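Side-chain contact in endoglucanase family 5 (Clostridium acetobutylicum ATCC 824, PDB 6PZ7), which probably hydrolyses internal beta-1,4 linkages of cellulose and related plant polysaccharides as a broad-specificity endoglucanase of glycoside hydrolase family 5: residues G249-I254 with K286-D291. Numbering follows the deposited sequence. Where two conformers were deposited one is given.
Sequences GQLNAI and KFYVSD
Leu251 reaches from helix 241-259 into the angle between Tyr288 and Asp291 of helix 278-294, and one forked side chain thus meets two neighbours a helical turn apart. Its chi1 of -66° sets CG anti to the carbonyl carbon, and chi2 (167°) then turns the two methyls to separate partners. CD1 rests on the Asp291 side chain, 3.7 Å from OD2 and 3.9 Å from CB, and also lies 4.0 Å from the backbone O of Tyr288. CD2 comes obliquely to the Tyr288 ring, 4.2 Å from CE2. The contact is purely van der Waals and small, about 147 Å² over both sides, with Leu251 and Asp291 the nearest backbone pair at 7.6 Å between CA atoms. In the (beta/alpha)8 barrel of this family the two helices are consecutive outer ones, joined through strand 265-270, and Leu251 fills the seam between them, touching Ile267 of that strand and Met222. Leu251, Tyr288 and Asp291 are all buried, and packing is denser on the barrel side: the Tyr288 side chain also touches Ile267, Leu247 and Thr299, its ring meets that of Phe270, and its OH is hydrogen-bonded to Met222 O, which ties down the far end of the ring. The Asp291 side is more polar. With CG of Asp291 anti to the backbone N (chi1 -162°), the carboxylate is brought up to Leu251 CD1; OD1 forms a salt bridge with Lys295, and OD2 also lies close to Asp248 OD1, a like-charge approach that Lys295 may ease. Asp291 CB sits 4.1 Å above one face of the Phe287 ring, offset toward its rim. Solvent lies beyond, at the exposed Gly249 and Lys286, neither of which joins the packing.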
loop_
_atom_site.group_PDB
_atom_site.type_symbol
_atom_site.label_atom_id
_atom_site.label_comp_id
_atom_site.label_asym_id
_atom_site.label_seq_id
_atom_site.Cartn_x
_atom_site.Cartn_y
_atom_site.Cartn_z
ATOM N N GLY A 249 -16.901 3.659 -12.971
ATOM C CA GLY A 249 -16.189 4.642 -13.779
ATOM C C GLY A 249 -14.759 4.852 -13.297
ATOM O O GLY A 249 -13.824 4.966 -14.105
ATOM N N GLN A 250 -14.554 4.919 -11.980
ATOM C CA GLN A 250 -13.211 5.119 -11.449
ATOM C C GLN A 250 -12.332 3.910 -11.730
ATOM O O GLN A 250 -11.171 4.055 -12.149
ATOM C CB GLN A 250 -13.305 5.396 -9.951
ATOM C CG GLN A 250 -13.920 6.741 -9.587
ATOM C CD GLN A 250 -14.291 6.815 -8.145
ATOM O OE1 GLN A 250 -14.828 5.865 -7.573
ATOM N NE2 GLN A 250 -14.010 7.940 -7.530
ATOM N N LEU A 251 -12.858 2.707 -11.539
ATOM C CA LEU A 251 -12.090 1.500 -11.817
ATOM C C LEU A 251 -11.816 1.354 -13.301
ATOM O O LEU A 251 -10.724 0.938 -13.697
ATOM C CB LEU A 251 -12.788 0.274 -11.221
ATOM C CG LEU A 251 -12.864 0.230 -9.697
ATOM C CD1 LEU A 251 -13.835 -0.848 -9.265
ATOM C CD2 LEU A 251 -11.492 -0.034 -9.112
ATOM N N ASN A 252 -12.776 1.741 -14.144
ATOM C CA ASN A 252 -12.564 1.655 -15.580
ATOM C C ASN A 252 -11.481 2.619 -16.048
ATOM O O ASN A 252 -10.745 2.307 -16.997
ATOM C CB ASN A 252 -13.888 1.894 -16.303
ATOM C CG ASN A 252 -13.910 1.247 -17.649
ATOM O OD1 ASN A 252 -13.393 0.144 -17.825
ATOM N ND2 ASN A 252 -14.496 1.938 -18.623
ATOM N N ALA A 253 -11.367 3.792 -15.428
ATOM C CA ALA A 253 -10.281 4.699 -15.784
ATOM C C ALA A 253 -8.922 4.061 -15.516
ATOM O O ALA A 253 -7.988 4.217 -16.317
ATOM C CB ALA A 253 -10.406 6.023 -15.055
ATOM N N ILE A 254 -8.773 3.367 -14.389
ATOM C CA ILE A 254 -7.530 2.674 -14.057
ATOM C C ILE A 254 -7.281 1.541 -15.037
ATOM O O ILE A 254 -6.165 1.376 -15.546
ATOM C CB ILE A 254 -7.594 2.161 -12.613
ATOM C CG1 ILE A 254 -7.731 3.312 -11.615
ATOM C CG2 ILE A 254 -6.384 1.309 -12.314
ATOM C CD1 ILE A 254 -8.122 2.872 -10.187
ATOM N N LYS A 286 -18.225 -5.422 -1.586
ATOM C CA LYS A 286 -18.541 -6.497 -2.520
ATOM C C LYS A 286 -18.390 -6.023 -3.960
ATOM O O LYS A 286 -17.769 -6.695 -4.795
ATOM C CB LYS A 286 -19.955 -7.002 -2.267
ATOM C CG LYS A 286 -20.326 -8.171 -3.153
ATOM C CD LYS A 286 -21.726 -8.705 -2.799
ATOM C CE LYS A 286 -22.124 -9.857 -3.718
ATOM N NZ LYS A 286 -23.259 -10.651 -3.162
ATOM N N PHE A 287 -18.986 -4.868 -4.283
ATOM C CA PHE A 287 -18.928 -4.345 -5.643
ATOM C C PHE A 287 -17.514 -3.925 -5.997
ATOM O O PHE A 287 -17.036 -4.223 -7.099
ATOM C CB PHE A 287 -19.892 -3.178 -5.817
ATOM C CG PHE A 287 -19.971 -2.687 -7.225
ATOM C CD1 PHE A 287 -20.766 -3.332 -8.158
ATOM C CD2 PHE A 287 -19.213 -1.614 -7.644
ATOM C CE1 PHE A 287 -20.806 -2.895 -9.466
ATOM C CE2 PHE A 287 -19.268 -1.181 -8.968
ATOM C CZ PHE A 287 -20.048 -1.823 -9.865
ATOM N N TYR A 288 -16.810 -3.269 -5.076
ATOM C CA TYR A 288 -15.461 -2.788 -5.348
ATOM C C TYR A 288 -14.549 -3.951 -5.685
ATOM O O TYR A 288 -13.872 -3.941 -6.717
ATOM C CB TYR A 288 -14.984 -2.000 -4.122
ATOM C CG TYR A 288 -13.776 -1.110 -4.258
ATOM C CD1 TYR A 288 -13.803 0.170 -3.733
ATOM C CD2 TYR A 288 -12.603 -1.543 -4.851
ATOM C CE1 TYR A 288 -12.670 1.022 -3.789
ATOM C CE2 TYR A 288 -11.467 -0.705 -4.937
ATOM C CZ TYR A 288 -11.520 0.561 -4.416
ATOM O OH TYR A 288 -10.365 1.329 -4.509
ATOM N N VAL A 289 -14.500 -4.967 -4.825
ATOM C CA VAL A 289 -13.587 -6.079 -5.044
ATOM C C VAL A 289 -13.967 -6.846 -6.307
ATOM O O VAL A 289 -13.089 -7.220 -7.098
ATOM C CB VAL A 289 -13.503 -6.979 -3.794
ATOM C CG1 VAL A 289 -12.703 -8.232 -4.085
ATOM C CG2 VAL A 289 -12.965 -6.218 -2.613
ATOM N N SER A 290 -15.268 -7.102 -6.530
ATOM C CA SER A 290 -15.649 -7.906 -7.689
ATOM C C SER A 290 -15.425 -7.142 -8.988
ATOM O O SER A 290 -14.927 -7.715 -9.965
ATOM C CB SER A 290 -17.091 -8.376 -7.558
ATOM O OG SER A 290 -17.992 -7.294 -7.542
ATOM N N ASP A 291 -15.757 -5.865 -9.024
ATOM C CA ASP A 291 -15.534 -5.089 -10.249
ATOM C C ASP A 291 -14.044 -4.893 -10.507
ATOM O O ASP A 291 -13.573 -4.999 -11.652
ATOM C CB ASP A 291 -16.254 -3.746 -10.142
ATOM C CG ASP A 291 -16.456 -3.072 -11.473
ATOM O OD1 ASP A 291 -16.403 -3.752 -12.521
ATOM O OD2 ASP A 291 -16.674 -1.855 -11.480
#